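Local coordinates for mandelate racemase/muconate lactonizing enzyme (Polaromonas sp., PDB 2OG9), which belongs to the enolase superfamily and is probably a racemase of the mandelate racemase type, abstracting a proton next to a carboxylate in its substrate, at residues A48-E53 with P74-H79; S93-L98 with D128-R133; D100-A105 with Q117-F122; Y245-H250 with H273-R278; T268-H273 with L299-L304. All blocks are in the same frame, centred on the assembly; numbering follows the deposited sequence.

Contacts 1 to 3 belong to the N-terminal domain and contacts 4 and 5 to the barrel domain. All five are buried, with contact 5 nearest the centre of the chain (about 13 Å, centre to centre) and contact 2 farthest (about 20 Å). Contacts 2 and 3 join the same two helices: contact 3 is purely apolar, while contact 2, beside another subunit, relies on a lysine and a water. Contact 1 packs a helix on the sheet and meets contact 3 through Gln76 and Gln117. Contacts 4 and 5 share His273 and helix 270-278; the first uses a histidine-carboxylate bond, the second isoleucine packing. Gln117 also touches Thr268, linking the two domains.

Contact 1 of 5, residues A48-E53 with P74-H79; sequences AILFAE and PGQFAH
Gln76 OE1, which lies 3.9 Å from Leu50 CB, is gripped by two donors: a water that gives it a hydrogen bond at 2.8 Å (water O to OE1) and Ser66 OG from strand 61-69. This is helix-on-sheet packing in the N-terminal domain of the enolase superfamily, where helix 73-83 lies against the antiparallel sheet containing strand 46-56. The same water makes a weak bond to Ala48 O, a bridge from strand to helix. At the other end of the amide, Gln76 NE2 bonds to Gln117 OE1 and to Tyr67 O, so the group is held against rotation. Leu50 supplies the apolar half. With CG anti to the backbone N (chi1 170°), its two methyls reach the helix at successive residues, CD2 to Gln76 O at 3.9 Å and CD1 to Phe77. A glycine in place of Leu50 would probably open a gap between strand and helix and leave the Phe77 edge and the Gln76 backbone without this apolar neighbour. The leucine and phenylalanine side chains cross at about a right angle, and Leu50 CD1 sits at the ring edge, near its plane, 4.1 Å from Phe77 CD1.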
# COMPACT_ATOMS: atom_id res chain seq x y z
N ALA A 48 37.01 -25.35 -3.94
CA ALA A 48 37.75 -24.76 -5.05
C ALA A 48 37.93 -23.27 -4.82
O ALA A 48 36.95 -22.54 -4.69
CB ALA A 48 37.00 -25.02 -6.36
N ILE A 49 39.17 -22.81 -4.78
CA ILE A 49 39.44 -21.39 -4.56
C ILE A 49 40.00 -20.76 -5.83
O ILE A 49 40.92 -21.31 -6.43
CB ILE A 49 40.50 -21.18 -3.43
CG1 ILE A 49 40.10 -21.96 -2.17
CG2 ILE A 49 40.66 -19.70 -3.15
CD1 ILE A 49 38.85 -21.45 -1.48
N LEU A 50 39.44 -19.63 -6.24
CA LEU A 50 39.95 -18.94 -7.42
C LEU A 50 40.77 -17.74 -6.96
O LEU A 50 40.22 -16.79 -6.40
CB LEU A 50 38.81 -18.46 -8.32
CG LEU A 50 39.26 -17.52 -9.45
CD1 LEU A 50 40.15 -18.28 -10.41
CD2 LEU A 50 38.04 -16.95 -10.17
N PHE A 51 42.08 -17.79 -7.18
CA PHE A 51 42.94 -16.68 -6.80
C PHE A 51 43.20 -15.78 -8.00
O PHE A 51 43.39 -16.25 -9.12
CB PHE A 51 44.28 -17.20 -6.27
CG PHE A 51 44.22 -17.77 -4.88
CD1 PHE A 51 43.97 -16.94 -3.79
CD2 PHE A 51 44.41 -19.13 -4.67
CE1 PHE A 51 43.91 -17.47 -2.49
CE2 PHE A 51 44.35 -19.67 -3.38
CZ PHE A 51 44.10 -18.83 -2.29
N ALA A 52 43.20 -14.47 -7.75
CA ALA A 52 43.48 -13.50 -8.79
C ALA A 52 44.59 -12.60 -8.27
O ALA A 52 44.53 -12.11 -7.14
CB ALA A 52 42.25 -12.66 -9.10
N GLU A 53 45.62 -12.43 -9.09
CA GLU A 53 46.76 -11.58 -8.75
C GLU A 53 46.81 -10.49 -9.82
O GLU A 53 46.70 -10.78 -11.01
CB GLU A 53 48.06 -12.39 -8.77
CG GLU A 53 48.16 -13.42 -7.65
CD GLU A 53 49.30 -14.40 -7.88
OE1 GLU A 53 49.05 -15.49 -8.43
OE2 GLU A 53 50.45 -14.07 -7.52
N PRO A 74 35.55 -25.02 -11.72
CA PRO A 74 35.93 -24.99 -13.13
C PRO A 74 35.29 -23.83 -13.91
O PRO A 74 35.94 -23.17 -14.72
CB PRO A 74 35.47 -26.35 -13.64
CG PRO A 74 35.71 -27.23 -12.45
CD PRO A 74 35.16 -26.38 -11.31
N GLY A 75 34.00 -23.60 -13.66
CA GLY A 75 33.30 -22.54 -14.36
C GLY A 75 33.84 -21.16 -14.03
O GLY A 75 33.99 -20.32 -14.91
N GLN A 76 34.13 -20.92 -12.75
CA GLN A 76 34.67 -19.63 -12.32
C GLN A 76 36.02 -19.37 -12.97
O GLN A 76 36.28 -18.27 -13.45
CB GLN A 76 34.84 -19.58 -10.80
CG GLN A 76 33.55 -19.55 -9.99
CD GLN A 76 33.82 -19.30 -8.51
OE1 GLN A 76 34.97 -19.32 -8.07
NE2 GLN A 76 32.77 -19.05 -7.74
N PHE A 77 36.88 -20.37 -12.96
CA PHE A 77 38.21 -20.21 -13.55
C PHE A 77 38.13 -19.92 -15.04
O PHE A 77 38.75 -18.99 -15.52
CB PHE A 77 39.06 -21.47 -13.35
CG PHE A 77 40.40 -21.39 -14.04
CD1 PHE A 77 41.44 -20.65 -13.48
CD2 PHE A 77 40.60 -22.00 -15.27
CE1 PHE A 77 42.66 -20.51 -14.15
CE2 PHE A 77 41.82 -21.87 -15.95
CZ PHE A 77 42.85 -21.12 -15.39
N ALA A 78 37.35 -20.73 -15.75
CA ALA A 78 37.19 -20.58 -17.19
C ALA A 78 36.73 -19.19 -17.55
O ALA A 78 37.25 -18.58 -18.49
CB ALA A 78 36.21 -21.62 -17.72
N HIS A 79 35.75 -18.66 -16.82
CA HIS A 79 35.25 -17.32 -17.11
C HIS A 79 36.30 -16.27 -16.76
O HIS A 79 36.54 -15.33 -17.53
CB HIS A 79 33.96 -17.04 -16.34
CG HIS A 79 33.20 -15.87 -16.87
ND1 HIS A 79 32.56 -15.89 -18.09
CD2 HIS A 79 33.01 -14.63 -16.37
CE1 HIS A 79 32.01 -14.71 -18.32
NE2 HIS A 79 32.27 -13.93 -17.29
O HOH W 1 36.57 -21.53 -7.44

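Contact 2 of 5, residues S93-L98 with D128-R133; sequences SDIAKL and DLKAKR
A buried lysine at a subunit interface makes this contact: Lys130 reaches out of helix 114-133 to the backbone of Ser93, in the turn that leads into helix 95-104. Lys130 NZ donates to Ser93 O at 2.7 Å, in the carbonyl plane and on a lone pair, with a C=O...N angle of 135°. Two more carbonyls, Lys140 O and Leu141 O of a neighbouring subunit, accept from the same nitrogen, so three backbone oxygens surround one buried charge. The lysine runs extended from its helix and then bends at its third torsion (-69°), which swings CE and NZ onto the turn. On the way CE passes Ile95 CD1 at 3.9 Å, a methyl against the aliphatic part of the chain. With a leucine in its place, the ammonium would be gone, and the Ser93 carbonyl and both carbonyls of the neighbouring subunit would probably lose their shared donor. A second link is indirect. One water sits at the edge of the Arg133 guanidinium, in its plane, accepting from Arg133 NE at 2.7 Å and hydrogen-bonding Ser93 OG at 2.9 Å. Ser93 OG also bonds to Ser12 OG, and Arg133 NH2 pairs with Asp13. Asp94 is the centre of an inverse gamma turn, and its OD2 forms salt bridges with Lys97 NZ, at 2.8 Å, and with Lys140 of the neighbouring subunit. Within the chain, Ile95 also packs on Leu126 and Trp127 of helix 114-133, while Leu141 of helix 138-142 lies against Lys130.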
# COMPACT_ATOMS: atom_id res chain seq x y z
N SER A 93 42.46 1.94 -9.94
CA SER A 93 41.73 2.70 -8.93
C SER A 93 40.23 2.82 -9.21
O SER A 93 39.45 3.06 -8.30
CB SER A 93 42.34 4.10 -8.76
OG SER A 93 43.59 4.04 -8.09
N ASP A 94 39.83 2.66 -10.47
CA ASP A 94 38.42 2.77 -10.84
C ASP A 94 37.78 1.40 -10.69
O ASP A 94 37.31 0.79 -11.66
CB ASP A 94 38.31 3.28 -12.28
CG ASP A 94 38.86 4.68 -12.44
OD1 ASP A 94 38.85 5.44 -11.45
OD2 ASP A 94 39.30 5.03 -13.56
N ILE A 95 37.75 0.93 -9.45
CA ILE A 95 37.24 -0.39 -9.12
C ILE A 95 35.82 -0.71 -9.56
O ILE A 95 35.59 -1.73 -10.23
CB ILE A 95 37.38 -0.66 -7.60
CG1 ILE A 95 38.84 -0.41 -7.18
CG2 ILE A 95 36.96 -2.08 -7.27
CD1 ILE A 95 39.15 -0.79 -5.74
N ALA A 96 34.86 0.13 -9.20
CA ALA A 96 33.47 -0.10 -9.59
C ALA A 96 33.33 -0.09 -11.11
O ALA A 96 32.63 -0.92 -11.68
CB ALA A 96 32.56 0.95 -8.96
N LYS A 97 34.00 0.86 -11.75
CA LYS A 97 33.97 0.99 -13.20
C LYS A 97 34.42 -0.30 -13.88
O LYS A 97 33.80 -0.76 -14.84
CB LYS A 97 34.89 2.15 -13.64
CG LYS A 97 34.83 2.45 -15.14
CD LYS A 97 35.84 3.52 -15.55
CE LYS A 97 37.26 2.98 -15.54
NZ LYS A 97 38.27 3.99 -16.00
N LEU A 98 35.51 -0.89 -13.38
CA LEU A 98 36.05 -2.13 -13.92
C LEU A 98 35.15 -3.32 -13.61
O LEU A 98 35.09 -4.28 -14.38
CB LEU A 98 37.46 -2.39 -13.38
CG LEU A 98 38.53 -1.43 -13.92
CD1 LEU A 98 39.88 -1.73 -13.28
CD2 LEU A 98 38.61 -1.57 -15.43
N ASP A 128 42.48 -4.70 -2.45
CA ASP A 128 43.69 -5.03 -1.70
C ASP A 128 44.81 -4.09 -2.17
O ASP A 128 45.53 -3.51 -1.37
CB ASP A 128 44.07 -6.49 -1.97
CG ASP A 128 45.37 -6.91 -1.28
OD1 ASP A 128 45.53 -6.64 -0.08
OD2 ASP A 128 46.23 -7.52 -1.96
N LEU A 129 44.91 -3.94 -3.48
CA LEU A 129 45.92 -3.09 -4.09
C LEU A 129 45.73 -1.62 -3.70
O LEU A 129 46.69 -0.93 -3.38
CB LEU A 129 45.89 -3.26 -5.62
CG LEU A 129 46.91 -2.55 -6.51
CD1 LEU A 129 46.96 -3.23 -7.87
CD2 LEU A 129 46.56 -1.08 -6.66
N LYS A 130 44.49 -1.13 -3.73
CA LYS A 130 44.25 0.26 -3.37
C LYS A 130 44.59 0.52 -1.91
O LYS A 130 45.17 1.55 -1.57
CB LYS A 130 42.79 0.67 -3.63
CG LYS A 130 42.49 2.12 -3.24
CD LYS A 130 41.09 2.56 -3.66
CE LYS A 130 40.97 2.67 -5.19
NZ LYS A 130 39.68 3.32 -5.58
N ALA A 131 44.22 -0.42 -1.04
CA ALA A 131 44.51 -0.27 0.39
C ALA A 131 46.03 -0.19 0.60
O ALA A 131 46.53 0.70 1.29
CB ALA A 131 43.93 -1.45 1.16
N LYS A 132 46.75 -1.13 -0.00
CA LYS A 132 48.21 -1.17 0.10
C LYS A 132 48.83 0.13 -0.41
O LYS A 132 49.83 0.61 0.13
CB LYS A 132 48.77 -2.36 -0.70
CG LYS A 132 48.49 -3.73 -0.06
CD LYS A 132 48.87 -4.89 -0.99
CE LYS A 132 48.66 -6.23 -0.29
NZ LYS A 132 48.92 -7.41 -1.17
N ARG A 133 48.23 0.70 -1.45
CA ARG A 133 48.71 1.94 -2.03
C ARG A 133 48.71 3.04 -0.97
O ARG A 133 49.58 3.90 -0.96
CB ARG A 133 47.83 2.34 -3.22
CG ARG A 133 48.30 3.57 -3.98
CD ARG A 133 47.23 4.10 -4.92
NE ARG A 133 46.96 3.21 -6.05
CZ ARG A 133 47.77 3.05 -7.09
NH1 ARG A 133 48.90 3.74 -7.15
NH2 ARG A 133 47.45 2.22 -8.07
O HOH W 2 44.82 1.71 -6.77

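Contact 3 of 5, residues D100-A105 with Q117-F122; sequences DKLCWA and QAIGAF
Apolar helix-helix packing, with no hydrogen bond across it, joins Leu102 and Cys103 to Ile119 and Phe122 in the helical part of the N-terminal domain. The segments 100-104 and 117-122 run roughly antiparallel, at 150°, with their axes 10.1 Å apart at closest approach. Ile119 does most of the reaching. Its first torsion sets CG1 anti to the carbonyl carbon (chi1 -70°), and the extended second torsion (176°) carries CD1 on to the facing backbone: it comes to 3.4 Å from Cys103 N and 3.6 Å from Leu102 C, a tight fit of methyl on peptide. The same branch also meets side-chain carbons, with Ile119 CG1 3.8 Å from Leu102 CB and Ile119 CD1 3.9 Å from Cys103 CB. Leu102 CD1 reaches Phe122, one turn beyond Ile119, touching its CD2 at 3.8 Å, the two side chains crossing at about a right angle. Helix 73-83 fills in beside them: Ile83 lies against both Leu102 and Ile119, and Ala80 against Phe122. Beyond, Phe122 continues to the sheet, meeting Ala52 of strand 46-56 and both Val18 and Ile20 of strand 15-26, so helix 114-133 is layered between helix 95-104 and the strands.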
# COMPACT_ATOMS: atom_id res chain seq x y z
N ASP A 100 31.97 -3.18 -13.58
CA ASP A 100 30.96 -3.03 -14.63
C ASP A 100 31.49 -3.43 -16.01
O ASP A 100 30.79 -4.07 -16.79
CB ASP A 100 30.44 -1.58 -14.71
CG ASP A 100 29.61 -1.19 -13.50
OD1 ASP A 100 29.18 -2.08 -12.74
OD2 ASP A 100 29.37 0.03 -13.33
N LYS A 101 32.73 -3.05 -16.31
CA LYS A 101 33.32 -3.40 -17.60
C LYS A 101 33.41 -4.92 -17.76
O LYS A 101 33.08 -5.46 -18.82
CB LYS A 101 34.71 -2.78 -17.76
CG LYS A 101 35.36 -3.11 -19.11
CD LYS A 101 36.82 -2.65 -19.19
CE LYS A 101 37.43 -3.08 -20.53
NZ LYS A 101 38.87 -2.70 -20.68
N LEU A 102 33.86 -5.61 -16.72
CA LEU A 102 33.99 -7.06 -16.80
C LEU A 102 32.62 -7.73 -16.87
O LEU A 102 32.46 -8.77 -17.52
CB LEU A 102 34.76 -7.61 -15.60
CG LEU A 102 36.26 -7.26 -15.56
CD1 LEU A 102 36.92 -8.00 -14.40
CD2 LEU A 102 36.92 -7.65 -16.87
N CYS A 103 31.63 -7.13 -16.21
CA CYS A 103 30.28 -7.68 -16.23
C CYS A 103 29.72 -7.50 -17.64
O CYS A 103 29.10 -8.40 -18.20
CB CYS A 103 29.41 -6.94 -15.21
SG CYS A 103 27.80 -7.72 -14.88
N TRP A 104 29.96 -6.33 -18.24
CA TRP A 104 29.48 -6.09 -19.60
C TRP A 104 30.19 -7.02 -20.58
O TRP A 104 29.60 -7.47 -21.56
CB TRP A 104 29.69 -4.63 -20.01
CG TRP A 104 28.64 -3.69 -19.48
CD1 TRP A 104 28.79 -2.74 -18.50
CD2 TRP A 104 27.27 -3.61 -19.90
NE1 TRP A 104 27.61 -2.08 -18.28
CE2 TRP A 104 26.66 -2.59 -19.13
CE3 TRP A 104 26.50 -4.30 -20.85
CZ2 TRP A 104 25.30 -2.25 -19.28
CZ3 TRP A 104 25.16 -3.95 -21.00
CH2 TRP A 104 24.57 -2.94 -20.22
N ALA A 105 31.46 -7.31 -20.32
CA ALA A 105 32.23 -8.20 -21.18
C ALA A 105 31.57 -9.58 -21.25
O ALA A 105 31.84 -10.36 -22.17
CB ALA A 105 33.66 -8.32 -20.68
N GLN A 117 31.14 -13.96 -9.69
CA GLN A 117 32.01 -14.47 -8.63
C GLN A 117 33.44 -14.45 -9.17
O GLN A 117 34.39 -14.17 -8.44
CB GLN A 117 31.59 -15.89 -8.23
CG GLN A 117 30.16 -15.92 -7.69
CD GLN A 117 29.67 -17.30 -7.29
OE1 GLN A 117 30.18 -18.32 -7.76
NE2 GLN A 117 28.65 -17.33 -6.43
N ALA A 118 33.59 -14.72 -10.46
CA ALA A 118 34.90 -14.68 -11.09
C ALA A 118 35.36 -13.22 -11.02
O ALA A 118 36.51 -12.92 -10.66
CB ALA A 118 34.81 -15.15 -12.54
N ILE A 119 34.46 -12.31 -11.37
CA ILE A 119 34.76 -10.88 -11.33
C ILE A 119 35.19 -10.48 -9.91
O ILE A 119 36.10 -9.68 -9.72
CB ILE A 119 33.52 -10.05 -11.77
CG1 ILE A 119 33.27 -10.25 -13.27
CG2 ILE A 119 33.72 -8.58 -11.45
CD1 ILE A 119 32.01 -9.55 -13.79
N GLY A 120 34.52 -11.06 -8.92
CA GLY A 120 34.82 -10.76 -7.53
C GLY A 120 36.26 -11.05 -7.11
O GLY A 120 36.79 -10.35 -6.26
N ALA A 121 36.88 -12.06 -7.70
CA ALA A 121 38.27 -12.37 -7.35
C ALA A 121 39.14 -11.19 -7.74
O ALA A 121 40.05 -10.80 -6.99
CB ALA A 121 38.73 -13.63 -8.08
N PHE A 122 38.86 -10.61 -8.91
CA PHE A 122 39.61 -9.46 -9.41
C PHE A 122 39.27 -8.24 -8.56
O PHE A 122 40.15 -7.46 -8.19
CB PHE A 122 39.25 -9.16 -10.87
CG PHE A 122 39.59 -10.26 -11.84
CD1 PHE A 122 40.91 -10.68 -12.00
CD2 PHE A 122 38.60 -10.89 -12.58
CE1 PHE A 122 41.23 -11.71 -12.89
CE2 PHE A 122 38.91 -11.93 -13.48
CZ PHE A 122 40.23 -12.34 -13.63

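Contact 4 of 5, residues Y245-H250 with H273-R278; sequences YDHEGH and HGDLIR
The His247 imidazole is sandwiched between main-chain atoms: Tyr245 O lies over one face, toward the rim, and Leu276 CA over the centre of the opposite face, 3.9 Å above the plane. At its edge, ND1 donates to Asp275 OD2 at 2.8 Å. The carboxylate oxygen is nearly in the ring plane, yet the bond is bent, with an N-H...O angle of 134°, and the nitrogen approaches from above the carboxylate plane; ring and carboxylate are turned 65° apart. Leu276 CB adds a CH-pi contact over the face, 4.2 Å from the ring centroid. NE2, buried here, has no polar partner in the model. The two helices, 247-256 and 270-278, follow strands 238-239 and 261-263 in the parallel sheet of the TIM-barrel domain, so the histidine ties together consecutive outer helices. It does so from the first turn of its own helix. Just before it, Asp246 caps that helix, its OD1 accepting from Gly249 N at 2.9 Å and also pairing with Arg220. Asp275 has a second partner: its OD1 takes a salt bridge from Arg278 NH2 at 2.9 Å, on the syn side, which helps hold the carboxylate in place and probably favours its ionised form. The ring of His279 meets that of His247 with their planes at about 55°.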
# COMPACT_ATOMS: atom_id res chain seq x y z
N TYR A 245 15.44 -18.64 -0.46
CA TYR A 245 14.64 -17.75 -1.28
C TYR A 245 13.20 -17.50 -0.81
O TYR A 245 12.46 -16.77 -1.47
CB TYR A 245 14.65 -18.25 -2.72
CG TYR A 245 16.00 -18.06 -3.37
CD1 TYR A 245 16.34 -16.85 -3.97
CD2 TYR A 245 16.99 -19.04 -3.28
CE1 TYR A 245 17.62 -16.62 -4.46
CE2 TYR A 245 18.28 -18.82 -3.77
CZ TYR A 245 18.58 -17.61 -4.36
OH TYR A 245 19.85 -17.37 -4.83
N ASP A 246 12.82 -18.09 0.32
CA ASP A 246 11.48 -17.90 0.85
C ASP A 246 11.47 -16.63 1.71
O ASP A 246 11.41 -16.69 2.94
CB ASP A 246 11.05 -19.11 1.69
CG ASP A 246 9.61 -19.02 2.14
OD1 ASP A 246 8.92 -18.06 1.73
OD2 ASP A 246 9.16 -19.90 2.91
N HIS A 247 11.52 -15.48 1.05
CA HIS A 247 11.55 -14.19 1.73
C HIS A 247 10.31 -13.90 2.57
O HIS A 247 10.41 -13.37 3.68
CB HIS A 247 11.79 -13.09 0.70
CG HIS A 247 13.10 -13.22 -0.01
ND1 HIS A 247 13.33 -12.68 -1.26
CD2 HIS A 247 14.26 -13.81 0.36
CE1 HIS A 247 14.57 -12.93 -1.63
NE2 HIS A 247 15.16 -13.62 -0.67
N GLU A 248 9.13 -14.22 2.04
CA GLU A 248 7.89 -13.99 2.78
C GLU A 248 7.90 -14.87 4.02
O GLU A 248 7.47 -14.44 5.10
CB GLU A 248 6.67 -14.35 1.93
CG GLU A 248 6.26 -13.27 0.95
CD GLU A 248 4.94 -13.59 0.27
OE1 GLU A 248 3.97 -13.92 0.98
OE2 GLU A 248 4.87 -13.50 -0.98
N GLY A 249 8.37 -16.11 3.86
CA GLY A 249 8.43 -17.04 4.97
C GLY A 249 9.32 -16.52 6.09
O GLY A 249 8.93 -16.54 7.26
N HIS A 250 10.51 -16.06 5.73
CA HIS A 250 11.44 -15.53 6.72
C HIS A 250 10.89 -14.27 7.38
O HIS A 250 11.01 -14.10 8.59
CB HIS A 250 12.80 -15.21 6.06
CG HIS A 250 13.64 -16.43 5.80
ND1 HIS A 250 14.06 -17.28 6.80
CD2 HIS A 250 14.15 -16.92 4.65
CE1 HIS A 250 14.79 -18.24 6.27
NE2 HIS A 250 14.86 -18.05 4.97
N HIS A 273 19.78 -9.63 -2.26
CA HIS A 273 19.81 -9.13 -0.89
C HIS A 273 18.83 -7.98 -0.76
O HIS A 273 18.20 -7.80 0.29
CB HIS A 273 21.23 -8.65 -0.53
CG HIS A 273 22.14 -9.75 -0.10
ND1 HIS A 273 22.16 -10.23 1.20
CD2 HIS A 273 23.02 -10.51 -0.79
CE1 HIS A 273 23.02 -11.24 1.27
NE2 HIS A 273 23.55 -11.42 0.08
N GLY A 274 18.68 -7.21 -1.83
CA GLY A 274 17.76 -6.10 -1.81
C GLY A 274 16.34 -6.61 -1.65
O GLY A 274 15.54 -6.01 -0.93
N ASP A 275 16.03 -7.72 -2.30
CA ASP A 275 14.69 -8.29 -2.23
C ASP A 275 14.43 -8.78 -0.80
O ASP A 275 13.37 -8.55 -0.23
CB ASP A 275 14.56 -9.44 -3.23
CG ASP A 275 13.12 -9.80 -3.53
OD1 ASP A 275 12.33 -8.87 -3.83
OD2 ASP A 275 12.78 -11.00 -3.49
N LEU A 276 15.43 -9.45 -0.23
CA LEU A 276 15.34 -9.96 1.13
C LEU A 276 15.09 -8.79 2.09
O LEU A 276 14.24 -8.87 2.98
CB LEU A 276 16.65 -10.69 1.48
CG LEU A 276 16.80 -11.40 2.82
CD1 LEU A 276 18.05 -12.29 2.79
CD2 LEU A 276 16.90 -10.38 3.93
N ILE A 277 15.83 -7.70 1.89
CA ILE A 277 15.70 -6.51 2.73
C ILE A 277 14.35 -5.83 2.53
O ILE A 277 13.78 -5.30 3.48
CB ILE A 277 16.85 -5.51 2.42
CG1 ILE A 277 18.19 -6.11 2.88
CG2 ILE A 277 16.58 -4.16 3.10
CD1 ILE A 277 19.41 -5.29 2.47
N ARG A 278 13.84 -5.86 1.31
CA ARG A 278 12.54 -5.26 1.02
C ARG A 278 11.45 -5.98 1.81
O ARG A 278 10.50 -5.35 2.29
CB ARG A 278 12.25 -5.34 -0.49
CG ARG A 278 10.96 -4.67 -0.93
CD ARG A 278 10.85 -4.64 -2.45
NE ARG A 278 10.74 -5.98 -3.04
CZ ARG A 278 9.65 -6.73 -2.99
NH1 ARG A 278 8.56 -6.28 -2.38
NH2 ARG A 278 9.64 -7.94 -3.54

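Contact 5 of 5, residues T268-H273 with L299-L304; sequences TSAAEH and LKIASL
Ile301 pushes both of its branches into the first turn of helix 270-278. Its CG1 rests on Ala270, 3.6 Å from CA and 3.9 Å from CB, and the branch ends at CD1, 3.5 Å from His273 CD2. The other branch, CG2, makes an off-centre CH-pi contact with the His273 imidazole, 4.1 Å from the centroid and 30° off the ring normal. The fork follows from the torsion: with CG1 anti to the carbonyl carbon (chi1 -66°), CG2 lies anti to the backbone N, and the two methyls land at different parts of one ring. Ser269 O lies at the edge of that ring, in its plane. Leu285 of the neighbouring barrel strand and Val292 of helix 289-292 both lie against His273 and Ile301, closing in around the pair.

The next shell fixes where the receiving helix begins. Ser269 is its N-cap, the OG accepting from Glu272 N at 3.2 Å. Glu272 in turn reaches back to Thr268 N, which donates to OE1 at 2.7 Å in a nearly straight bond of 167°; Glu272 OE2 hydrogen-bonds Tyr245 OH. The glutamate thus spans from the capped turn to the residue before the N-cap. On the far helix, Ser303 OG bonds back to Leu299 O at 2.8 Å. No hydrogen bond crosses between residues 268-273 and 299-304: polar groups secure each backbone from within, and at this contact helices 270-278 and 295-307 are joined by the close fit of the isoleucine on alanine and imidazole.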
# COMPACT_ATOMS: atom_id res chain seq x y z
N THR A 268 23.56 -14.59 -4.19
CA THR A 268 24.71 -14.28 -5.02
C THR A 268 24.73 -12.92 -5.72
O THR A 268 25.47 -12.74 -6.68
CB THR A 268 24.89 -15.37 -6.11
OG1 THR A 268 23.71 -15.45 -6.91
CG2 THR A 268 25.14 -16.72 -5.47
N SER A 269 23.93 -11.97 -5.25
CA SER A 269 23.91 -10.64 -5.87
C SER A 269 23.30 -9.59 -4.97
O SER A 269 22.56 -9.91 -4.04
CB SER A 269 23.14 -10.67 -7.20
OG SER A 269 21.74 -10.82 -6.99
N ALA A 270 23.61 -8.33 -5.25
CA ALA A 270 23.08 -7.23 -4.46
C ALA A 270 21.57 -7.19 -4.62
O ALA A 270 20.84 -6.91 -3.66
CB ALA A 270 23.69 -5.90 -4.94
N ALA A 271 21.09 -7.49 -5.82
CA ALA A 271 19.66 -7.50 -6.10
C ALA A 271 18.89 -8.50 -5.22
O ALA A 271 17.80 -8.18 -4.73
CB ALA A 271 19.41 -7.80 -7.58
N GLU A 272 19.44 -9.70 -5.03
CA GLU A 272 18.77 -10.70 -4.21
C GLU A 272 18.70 -10.24 -2.75
O GLU A 272 17.70 -10.46 -2.07
CB GLU A 272 19.48 -12.05 -4.29
CG GLU A 272 19.57 -12.65 -5.69
CD GLU A 272 20.05 -14.09 -5.68
OE1 GLU A 272 21.03 -14.38 -4.96
OE2 GLU A 272 19.46 -14.94 -6.39
N HIS A 273 19.78 -9.63 -2.26
CA HIS A 273 19.81 -9.13 -0.89
C HIS A 273 18.83 -7.98 -0.76
O HIS A 273 18.20 -7.80 0.29
CB HIS A 273 21.23 -8.65 -0.53
CG HIS A 273 22.14 -9.75 -0.10
ND1 HIS A 273 22.16 -10.23 1.20
CD2 HIS A 273 23.02 -10.51 -0.79
CE1 HIS A 273 23.02 -11.24 1.27
NE2 HIS A 273 23.55 -11.42 0.08
N LEU A 299 29.64 -3.86 -0.53
CA LEU A 299 29.47 -2.54 0.05
C LEU A 299 28.09 -1.98 -0.27
O LEU A 299 27.49 -1.29 0.55
CB LEU A 299 30.55 -1.58 -0.44
CG LEU A 299 31.97 -1.93 0.02
CD1 LEU A 299 32.94 -0.93 -0.55
CD2 LEU A 299 32.03 -1.94 1.55
N LYS A 300 27.58 -2.26 -1.46
CA LYS A 300 26.25 -1.78 -1.83
C LYS A 300 25.22 -2.45 -0.94
O LYS A 300 24.26 -1.82 -0.48
CB LYS A 300 25.97 -2.08 -3.31
CG LYS A 300 26.90 -1.33 -4.25
CD LYS A 300 26.72 -1.75 -5.70
CE LYS A 300 27.68 -0.98 -6.60
NZ LYS A 300 27.64 -1.47 -8.01
N ILE A 301 25.42 -3.74 -0.68
CA ILE A 301 24.52 -4.51 0.16
C ILE A 301 24.58 -3.97 1.59
O ILE A 301 23.55 -3.81 2.24
CB ILE A 301 24.89 -6.01 0.14
CG1 ILE A 301 24.66 -6.57 -1.27
CG2 ILE A 301 24.06 -6.78 1.16
CD1 ILE A 301 25.32 -7.91 -1.49
N ALA A 302 25.79 -3.70 2.08
CA ALA A 302 25.97 -3.17 3.44
C ALA A 302 25.28 -1.82 3.60
O ALA A 302 24.74 -1.52 4.67
CB ALA A 302 27.47 -3.05 3.76
N SER A 303 25.31 -1.00 2.55
CA SER A 303 24.66 0.31 2.60
C SER A 303 23.16 0.13 2.72
O SER A 303 22.50 0.87 3.45
CB SER A 303 24.96 1.11 1.32
OG SER A 303 26.35 1.26 1.11
N LEU A 304 22.61 -0.83 1.98
CA LEU A 304 21.17 -1.10 2.03
C LEU A 304 20.78 -1.62 3.41
O LEU A 304 19.77 -1.21 3.98
CB LEU A 304 20.78 -2.13 0.95
CG LEU A 304 20.82 -1.66 -0.51
CD1 LEU A 304 20.37 -2.79 -1.43
CD2 LEU A 304 19.90 -0.45 -0.69